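Local coordinates for response regulator FixJ (Bradyrhizobium japonicum, PDB 5XSO), which induces expression of the nitrogen-fixation regulatory genes nifA and fixK once it has been activated by FixL, at residues 57-65 and 126-137; 157-165 and 203-213. All coordinates share one frame; numbering follows the deposited sequence. Where two conformers were deposited one is given.

In the fold
The two interactions share no segment and follow one another in series along the chain, with centres 29 Å apart and nearest atoms about 9 Å apart, so they do not touch. Interaction 1 lies in the receiver domain, where the middle strand of a five-stranded parallel sheet, 61-65, meets helix 119-138. Interaction 2 belongs to the all-helical LuxR-type DNA-binding domain and joins helix 155-166 to helix 200-209 and the C-terminal tail. Helix 119-138 is followed by helix 140-152, which leads from one domain to the other. Each contact thus lies within a single domain, consistent with separate phosphoacceptor and DNA-binding modules in this unphosphorylated monomer.

Interaction 1 (57-65 and 126-137)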
loop_
_atom_site.group_PDB
_atom_site.type_symbol
_atom_site.label_atom_id
_atom_site.label_comp_id
_atom_site.label_asym_id
_atom_site.label_seq_id
_atom_site.Cartn_x
_atom_site.Cartn_y
_atom_site.Cartn_z
ATOM N N LEU A 57 12.347 2.077 6.517
ATOM C CA LEU A 57 12.014 3.474 6.262
ATOM C C LEU A 57 10.646 3.847 6.803
ATOM O O LEU A 57 9.677 3.101 6.649
ATOM C CB LEU A 57 12.036 3.809 4.760
ATOM C CG LEU A 57 13.385 3.667 4.064
ATOM C CD1 LEU A 57 13.209 3.660 2.518
ATOM C CD2 LEU A 57 14.340 4.767 4.618
ATOM N N SER A 58 10.552 5.057 7.336
ATOM C CA SER A 58 9.274 5.598 7.771
ATOM C C SER A 58 8.527 6.226 6.593
ATOM O O SER A 58 9.102 6.513 5.528
ATOM C CB SER A 58 9.481 6.635 8.860
ATOM O OG SER A 58 10.366 7.632 8.399
ATOM N N PHE A 59 7.234 6.488 6.814
ATOM C CA PHE A 59 6.345 6.883 5.727
ATOM C C PHE A 59 6.867 8.103 4.976
ATOM O O PHE A 59 7.349 9.065 5.576
ATOM C CB PHE A 59 4.951 7.190 6.259
ATOM C CG PHE A 59 4.008 7.657 5.202
ATOM C CD1 PHE A 59 3.478 6.775 4.288
ATOM C CD2 PHE A 59 3.673 9.005 5.103
ATOM C CE1 PHE A 59 2.589 7.222 3.288
ATOM C CE2 PHE A 59 2.820 9.463 4.141
ATOM C CZ PHE A 59 2.254 8.576 3.204
ATOM N N GLY A 60 6.785 8.050 3.656
ATOM C CA GLY A 60 7.113 9.210 2.849
ATOM C C GLY A 60 6.746 8.944 1.407
ATOM O O GLY A 60 6.217 7.888 1.053
ATOM N N CYS A 61 7.030 9.918 0.570
ATOM C CA CYS A 61 6.673 9.849 -0.840
ATOM C C CYS A 61 7.921 9.479 -1.637
ATOM O O CYS A 61 8.985 10.083 -1.442
ATOM C CB CYS A 61 6.109 11.189 -1.327
ATOM S SG CYS A 61 5.567 11.221 -3.056
ATOM N N VAL A 62 7.791 8.522 -2.544
ATOM C CA VAL A 62 8.899 8.142 -3.421
ATOM C C VAL A 62 8.823 8.949 -4.713
ATOM O O VAL A 62 7.749 9.068 -5.330
ATOM C CB VAL A 62 8.877 6.628 -3.702
ATOM C CG1 VAL A 62 10.004 6.250 -4.661
ATOM C CG2 VAL A 62 8.936 5.829 -2.402
ATOM N N VAL A 63 9.957 9.522 -5.132
ATOM C CA VAL A 63 10.062 10.216 -6.413
ATOM C C VAL A 63 11.204 9.551 -7.180
ATOM O O VAL A 63 12.367 9.661 -6.767
ATOM C CB VAL A 63 10.316 11.721 -6.228
ATOM C CG1 VAL A 63 10.535 12.393 -7.578
ATOM C CG2 VAL A 63 9.141 12.389 -5.466
ATOM N N SER A 64 10.880 8.792 -8.251
ATOM C CA SER A 64 11.868 7.918 -8.865
ATOM C C SER A 64 11.923 8.140 -10.371
ATOM O O SER A 64 10.890 8.375 -11.022
ATOM C CB SER A 64 11.540 6.446 -8.584
ATOM O OG SER A 64 12.409 5.535 -9.260
ATOM N N ASP A 65 13.142 8.144 -10.900
ATOM C CA ASP A 65 13.344 8.021 -12.347
ATOM C C ASP A 65 12.734 6.740 -12.902
ATOM O O ASP A 65 12.843 5.662 -12.308
ATOM C CB ASP A 65 14.843 8.078 -12.667
ATOM C CG ASP A 65 15.108 8.199 -14.176
ATOM O OD1 ASP A 65 15.367 7.147 -14.797
ATOM O OD2 ASP A 65 15.047 9.304 -14.704
ATOM N N ILE A 126 3.488 16.234 -4.825
ATOM C CA ILE A 126 3.861 15.506 -3.625
ATOM C C ILE A 126 2.847 15.772 -2.529
ATOM O O ILE A 126 2.446 14.857 -1.804
ATOM C CB ILE A 126 5.279 15.914 -3.167
ATOM C CG1 ILE A 126 6.334 15.340 -4.129
ATOM C CG2 ILE A 126 5.528 15.467 -1.670
ATOM C CD1 ILE A 126 7.777 16.022 -3.920
ATOM N N GLU A 127 2.456 17.044 -2.355
ATOM C CA GLU A 127 1.525 17.359 -1.268
ATOM C C GLU A 127 0.234 16.586 -1.425
ATOM O O GLU A 127 -0.319 16.065 -0.438
ATOM C CB GLU A 127 1.222 18.857 -1.213
ATOM C CG GLU A 127 2.096 19.607 -0.275
ATOM C CD GLU A 127 1.544 20.989 0.005
ATOM O OE1 GLU A 127 2.227 21.976 -0.353
ATOM O OE2 GLU A 127 0.422 21.076 0.566
ATOM N N SER A 128 -0.251 16.478 -2.658
ATOM C CA SER A 128 -1.482 15.751 -2.911
ATOM C C SER A 128 -1.303 14.264 -2.650
ATOM O O SER A 128 -2.155 13.635 -2.018
ATOM C CB SER A 128 -1.940 16.012 -4.342
ATOM O OG SER A 128 -2.950 15.112 -4.753
ATOM N N ALA A 129 -0.176 13.699 -3.090
ATOM C CA ALA A 129 0.118 12.271 -2.902
ATOM C C ALA A 129 0.194 11.900 -1.433
ATOM O O ALA A 129 -0.304 10.850 -1.009
ATOM C CB ALA A 129 1.459 11.953 -3.569
ATOM N N ILE A 130 0.898 12.715 -0.653
ATOM C CA ILE A 130 1.041 12.432 0.765
ATOM C C ILE A 130 -0.312 12.522 1.444
ATOM O O ILE A 130 -0.683 11.658 2.250
ATOM C CB ILE A 130 2.047 13.393 1.404
ATOM C CG1 ILE A 130 3.476 13.012 1.018
ATOM C CG2 ILE A 130 1.941 13.313 2.923
ATOM C CD1 ILE A 130 4.551 13.997 1.488
ATOM N N ARG A 131 -1.076 13.559 1.104
ATOM C CA ARG A 131 -2.382 13.753 1.721
ATOM C C ARG A 131 -3.298 12.557 1.470
ATOM O O ARG A 131 -4.006 12.106 2.379
ATOM C CB ARG A 131 -2.997 15.054 1.201
ATOM C CG ARG A 131 -4.383 15.382 1.737
ATOM C CD ARG A 131 -4.877 16.737 1.210
ATOM N NE ARG A 131 -3.882 17.798 1.364
ATOM C CZ ARG A 131 -3.346 18.483 0.355
ATOM N NH1 ARG A 131 -2.447 19.433 0.598
ATOM N NH2 ARG A 131 -3.705 18.223 -0.898
ATOM N N GLN A 132 -3.286 12.011 0.244
ATOM C CA GLN A 132 -4.158 10.886 -0.080
ATOM C C GLN A 132 -3.653 9.569 0.511
ATOM O O GLN A 132 -4.461 8.701 0.859
ATOM C CB GLN A 132 -4.318 10.736 -1.597
ATOM C CG GLN A 132 -4.541 12.034 -2.355
ATOM C CD GLN A 132 -5.986 12.305 -2.729
ATOM O OE1 GLN A 132 -6.830 12.511 -1.854
ATOM N NE2 GLN A 132 -6.273 12.342 -4.036
ATOM N N ALA A 133 -2.330 9.369 0.581
ATOM C CA ALA A 133 -1.759 8.109 1.060
ATOM C C ALA A 133 -1.620 8.038 2.580
ATOM O O ALA A 133 -1.558 6.931 3.137
ATOM C CB ALA A 133 -0.375 7.885 0.425
ATOM N N GLU A 134 -1.540 9.182 3.260
ATOM C CA GLU A 134 -1.263 9.148 4.690
ATOM C C GLU A 134 -2.295 8.349 5.469
ATOM O O GLU A 134 -1.881 7.535 6.310
ATOM C CB GLU A 134 -1.134 10.574 5.243
ATOM C CG GLU A 134 -0.396 10.648 6.575
ATOM C CD GLU A 134 0.584 11.797 6.660
ATOM O OE1 GLU A 134 0.265 12.908 6.168
ATOM O OE2 GLU A 134 1.679 11.587 7.227
ATOM N N PRO A 135 -3.611 8.506 5.252
ATOM C CA PRO A 135 -4.574 7.711 6.032
ATOM C C PRO A 135 -4.301 6.211 6.026
ATOM O O PRO A 135 -4.323 5.589 7.103
ATOM C CB PRO A 135 -5.912 8.076 5.376
ATOM C CG PRO A 135 -5.726 9.453 4.952
ATOM C CD PRO A 135 -4.297 9.562 4.480
ATOM N N ALA A 136 -4.000 5.607 4.865
ATOM C CA ALA A 136 -3.729 4.165 4.870
ATOM C C ALA A 136 -2.411 3.848 5.579
ATOM O O ALA A 136 -2.302 2.841 6.294
ATOM C CB ALA A 136 -3.723 3.620 3.446
ATOM N N ALA A 137 -1.391 4.686 5.378
ATOM C CA ALA A 137 -0.173 4.573 6.175
ATOM C C ALA A 137 -0.475 4.573 7.678
ATOM O O ALA A 137 0.106 3.788 8.441
ATOM C CB ALA A 137 0.779 5.715 5.829
#
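Phe59, Cys61 and Val63 pack against helix 126-137 in an apolar strand-helix contact at the middle of the receiver sheet, with no hydrogen bond across it. The axes of strand 61-65 and the helix come within 9.4 Å, their directions 138° apart. Phe59 carries most of the contact: with CG anti to the backbone N (chi1 178°), its ring reaches the helix, and Ala137 CB sits over one face, 3.3 Å from Phe59 CD1. Ala133 CB lies in the ring plane at the edge, 3.9 Å from Phe59 CZ. The carboxylate of Glu134 slants past at 37° to the ring, OE2 being 3.9 Å from Phe59 CD2. An alanine in place of Phe59 would probably leave Ala137 without the ring face beside it and open a gap at Ala133. Cys61 CB approaches Ile130 CG1 at 4.0 Å, and the side chains of Val63 and Ile126 cross at about a right angle, Val63 CG2 4.2 Å from Ile126 CD1. Strand 61-65 ends at Asp65, which probably binds magnesium with Asp21, Asp22 and Arg67. A central strand backed by the last receiver helix, its terminal aspartate near the acidic pair after strand 16-20, is the hallmark of the CheY-like fold.

Interaction 2 (157-165 and 203-213); sequences ERQVMEGLI and LVRLAMRAGML
The guanidinium of Arg158 is met obliquely by the terminal methyl of Met212, the one residue of 203-213 that touches it. Met212 CE lies 3.5 Å from Arg158 NE, and the two long side chains arrive from opposite directions. Arg158 runs its CG anti to the backbone N and then turns about CB-CG (chi2 73°), which carries its end across to the tail following helix 200-209. Met161 has two conformers, so its contacts are doubtful in detail; in one, Met161 SD lies 3.7 Å from Met212 CE, the two side chains crossing at about a right angle, and its CE comes close to Leu203 CD1.

Further along, Ile165 fits between the helix and its tail. Its CD1 ends 3.7 Å from Ala207 CB, CG1 faces Val204 CG2 at 4.1 Å, and CG2 touches CD2 of the poorly ordered Leu213. Met212 is brought back to the interface by a Schellman motif: Gly211, with phi 58°, ends the helix, and Met212 N bonds to Ala207 O at 2.8 Å. The axes of segments 157-165 and 203-209 approach to 10.7 Å and cross at -110°, and the two sides of the contact bury 408 Å² between them. Met161 also touches Val191 and Met195 of helix 184-195, linking the contact to a helix that overlaps the probable helix-turn-helix. With no hydrogen bond across it, the joint depends on the fit of flexible methionine and branched aliphatic groups rather than on directional bonds, and Arg158 contributes here through contact with a methyl.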
loop_
_atom_site.group_PDB
_atom_site.type_symbol
_atom_site.label_atom_id
_atom_site.label_comp_id
_atom_site.label_asym_id
_atom_site.label_seq_id
_atom_site.Cartn_x
_atom_site.Cartn_y
_atom_site.Cartn_z
ATOM N N GLU A 157 -13.699 -22.046 9.746
ATOM C CA GLU A 157 -14.035 -20.762 10.379
ATOM C C GLU A 157 -14.079 -19.644 9.353
ATOM O O GLU A 157 -14.951 -18.756 9.423
ATOM C CB GLU A 157 -13.012 -20.436 11.477
ATOM C CG GLU A 157 -13.293 -21.271 12.745
ATOM C CD GLU A 157 -12.074 -21.467 13.585
ATOM O OE1 GLU A 157 -12.177 -22.273 14.517
ATOM O OE2 GLU A 157 -11.022 -20.813 13.383
ATOM N N ARG A 158 -13.145 -19.671 8.382
ATOM C CA ARG A 158 -13.154 -18.660 7.336
ATOM C C ARG A 158 -14.427 -18.774 6.500
ATOM O O ARG A 158 -15.072 -17.764 6.193
ATOM C CB ARG A 158 -11.865 -18.792 6.498
ATOM C CG ARG A 158 -11.823 -17.950 5.263
ATOM C CD ARG A 158 -11.609 -16.477 5.663
ATOM N NE ARG A 158 -11.484 -15.669 4.452
ATOM C CZ ARG A 158 -10.326 -15.357 3.871
ATOM N NH1 ARG A 158 -9.165 -15.767 4.391
ATOM N NH2 ARG A 158 -10.333 -14.633 2.761
ATOM N N GLN A 159 -14.830 -20.012 6.160
ATOM C CA GLN A 159 -16.094 -20.212 5.448
ATOM C C GLN A 159 -17.290 -19.733 6.240
ATOM O O GLN A 159 -18.224 -19.154 5.674
ATOM C CB GLN A 159 -16.291 -21.709 5.103
ATOM C CG GLN A 159 -15.332 -22.149 3.997
ATOM C CD GLN A 159 -15.423 -23.659 3.767
ATOM O OE1 GLN A 159 -15.844 -24.401 4.650
ATOM N NE2 GLN A 159 -15.079 -24.097 2.582
ATOM N N VAL A 160 -17.344 -20.045 7.524
ATOM C CA VAL A 160 -18.459 -19.582 8.356
ATOM C C VAL A 160 -18.487 -18.056 8.429
ATOM O O VAL A 160 -19.544 -17.436 8.310
ATOM C CB VAL A 160 -18.407 -20.220 9.763
ATOM C CG1 VAL A 160 -19.505 -19.552 10.677
ATOM C CG2 VAL A 160 -18.655 -21.767 9.689
ATOM N N MET A 161 -17.327 -17.417 8.570
ATOM C CA MET A 161 -17.279 -15.954 8.526
ATOM C C MET A 161 -17.853 -15.434 7.216
ATOM O O MET A 161 -18.657 -14.483 7.194
ATOM C CB MET A 161 -15.835 -15.461 8.682
ATOM C CG MET A 161 -15.677 -13.954 8.320
ATOM S SD MET A 161 -13.972 -13.429 8.615
ATOM C CE MET A 161 -13.987 -13.648 10.342
ATOM N N GLU A 162 -17.432 -16.043 6.093
ATOM C CA GLU A 162 -17.945 -15.623 4.793
ATOM C C GLU A 162 -19.450 -15.810 4.705
ATOM O O GLU A 162 -20.166 -14.924 4.240
ATOM C CB GLU A 162 -17.237 -16.405 3.689
ATOM C CG GLU A 162 -17.744 -16.165 2.283
ATOM C CD GLU A 162 -16.973 -17.030 1.316
ATOM O OE1 GLU A 162 -17.468 -18.125 0.957
ATOM O OE2 GLU A 162 -15.846 -16.616 0.964
ATOM N N GLY A 163 -19.947 -16.971 5.147
ATOM C CA GLY A 163 -21.380 -17.237 5.086
ATOM C C GLY A 163 -22.190 -16.292 5.961
ATOM O O GLY A 163 -23.275 -15.831 5.560
ATOM N N LEU A 164 -21.674 -15.971 7.149
ATOM C CA LEU A 164 -22.361 -15.012 8.026
ATOM C C LEU A 164 -22.470 -13.659 7.368
ATOM O O LEU A 164 -23.536 -13.027 7.387
ATOM C CB LEU A 164 -21.615 -14.859 9.360
ATOM C CG LEU A 164 -21.717 -16.094 10.263
ATOM C CD1 LEU A 164 -20.721 -16.033 11.464
ATOM C CD2 LEU A 164 -23.120 -16.256 10.770
ATOM N N ILE A 165 -21.367 -13.177 6.793
ATOM C CA ILE A 165 -21.374 -11.856 6.156
ATOM C C ILE A 165 -22.273 -11.828 4.928
ATOM O O ILE A 165 -22.914 -10.813 4.637
ATOM C CB ILE A 165 -19.934 -11.468 5.802
ATOM C CG1 ILE A 165 -19.196 -11.185 7.110
ATOM C CG2 ILE A 165 -19.918 -10.243 4.849
ATOM C CD1 ILE A 165 -17.723 -10.806 6.913
ATOM N N LEU A 203 -18.091 -7.642 12.687
ATOM C CA LEU A 203 -17.381 -8.601 11.825
ATOM C C LEU A 203 -17.275 -8.087 10.386
ATOM O O LEU A 203 -16.208 -8.178 9.749
ATOM C CB LEU A 203 -18.111 -9.951 11.876
ATOM C CG LEU A 203 -17.417 -11.124 11.161
ATOM C CD1 LEU A 203 -16.090 -11.425 11.915
ATOM C CD2 LEU A 203 -18.314 -12.382 11.262
ATOM N N VAL A 204 -18.358 -7.512 9.868
ATOM C CA VAL A 204 -18.337 -6.876 8.545
ATOM C C VAL A 204 -17.277 -5.773 8.469
ATOM O O VAL A 204 -16.511 -5.693 7.495
ATOM C CB VAL A 204 -19.736 -6.329 8.208
ATOM C CG1 VAL A 204 -19.698 -5.374 7.018
ATOM C CG2 VAL A 204 -20.677 -7.479 7.937
ATOM N N ARG A 205 -17.223 -4.899 9.464
ATOM C CA ARG A 205 -16.285 -3.786 9.354
ATOM C C ARG A 205 -14.843 -4.266 9.443
ATOM O O ARG A 205 -13.951 -3.664 8.835
ATOM C CB ARG A 205 -16.530 -2.725 10.411
ATOM C CG ARG A 205 -17.943 -2.218 10.571
ATOM C CD ARG A 205 -17.932 -0.954 11.362
ATOM N NE ARG A 205 -19.233 -0.329 11.265
ATOM C CZ ARG A 205 -19.582 0.448 10.242
ATOM N NH1 ARG A 205 -18.722 0.722 9.263
ATOM N NH2 ARG A 205 -20.793 0.928 10.226
ATOM N N LEU A 206 -14.581 -5.309 10.225
ATOM C CA LEU A 206 -13.244 -5.884 10.208
ATOM C C LEU A 206 -12.930 -6.458 8.827
ATOM O O LEU A 206 -11.829 -6.255 8.289
ATOM C CB LEU A 206 -13.120 -6.968 11.295
ATOM C CG LEU A 206 -13.264 -6.403 12.723
ATOM C CD1 LEU A 206 -13.390 -7.539 13.777
ATOM C CD2 LEU A 206 -12.146 -5.502 13.096
ATOM N N ALA A 207 -13.876 -7.195 8.245
ATOM C CA ALA A 207 -13.685 -7.644 6.875
ATOM C C ALA A 207 -13.504 -6.455 5.920
ATOM O O ALA A 207 -12.743 -6.565 4.955
ATOM C CB ALA A 207 -14.838 -8.559 6.461
ATOM N N MET A 208 -14.142 -5.305 6.177
ATOM C CA MET A 208 -13.811 -4.100 5.416
ATOM C C MET A 208 -12.320 -3.807 5.521
ATOM O O MET A 208 -11.590 -3.870 4.525
ATOM C CB MET A 208 -14.631 -2.896 5.904
ATOM C CG MET A 208 -16.095 -2.847 5.436
ATOM S SD MET A 208 -17.206 -1.820 6.439
ATOM C CE MET A 208 -18.701 -2.449 5.847
ATOM N N ARG A 209 -11.854 -3.501 6.735
ATOM C CA ARG A 209 -10.475 -3.073 6.938
ATOM C C ARG A 209 -9.454 -4.085 6.449
ATOM O O ARG A 209 -8.299 -3.710 6.223
ATOM C CB ARG A 209 -10.237 -2.762 8.410
ATOM C CG ARG A 209 -10.946 -1.516 8.871
ATOM C CD ARG A 209 -11.320 -1.573 10.347
ATOM N NE ARG A 209 -10.482 -0.693 11.163
ATOM C CZ ARG A 209 -10.500 -0.666 12.494
ATOM N NH1 ARG A 209 -11.310 -1.477 13.173
ATOM N NH2 ARG A 209 -9.695 0.171 13.148
ATOM N N ALA A 210 -9.835 -5.349 6.299
ATOM C CA ALA A 210 -8.984 -6.343 5.670
ATOM C C ALA A 210 -9.266 -6.470 4.178
ATOM O O ALA A 210 -8.774 -7.409 3.543
ATOM C CB ALA A 210 -9.150 -7.701 6.352
ATOM N N GLY A 211 -10.082 -5.564 3.630
ATOM C CA GLY A 211 -10.418 -5.556 2.217
ATOM C C GLY A 211 -11.043 -6.831 1.713
ATOM O O GLY A 211 -10.905 -7.153 0.531
ATOM N N MET A 212 -11.730 -7.573 2.570
ATOM C CA MET A 212 -12.268 -8.862 2.151
ATOM C C MET A 212 -13.536 -8.733 1.330
ATOM O O MET A 212 -14.080 -9.756 0.901
ATOM C CB MET A 212 -12.535 -9.756 3.361
ATOM C CG MET A 212 -11.277 -10.322 3.951
ATOM S SD MET A 212 -11.511 -11.065 5.571
ATOM C CE MET A 212 -12.548 -12.472 5.289
ATOM N N LEU A 213 -14.021 -7.520 1.107
ATOM C CA LEU A 213 -15.197 -7.334 0.277
ATOM C C LEU A 213 -14.823 -6.644 -1.029
ATOM O O LEU A 213 -15.162 -5.474 -1.217
ATOM C CB LEU A 213 -16.255 -6.515 1.013
ATOM C CG LEU A 213 -16.627 -6.974 2.420
ATOM C CD1 LEU A 213 -17.840 -6.205 2.883
ATOM C CD2 LEU A 213 -16.882 -8.479 2.469
#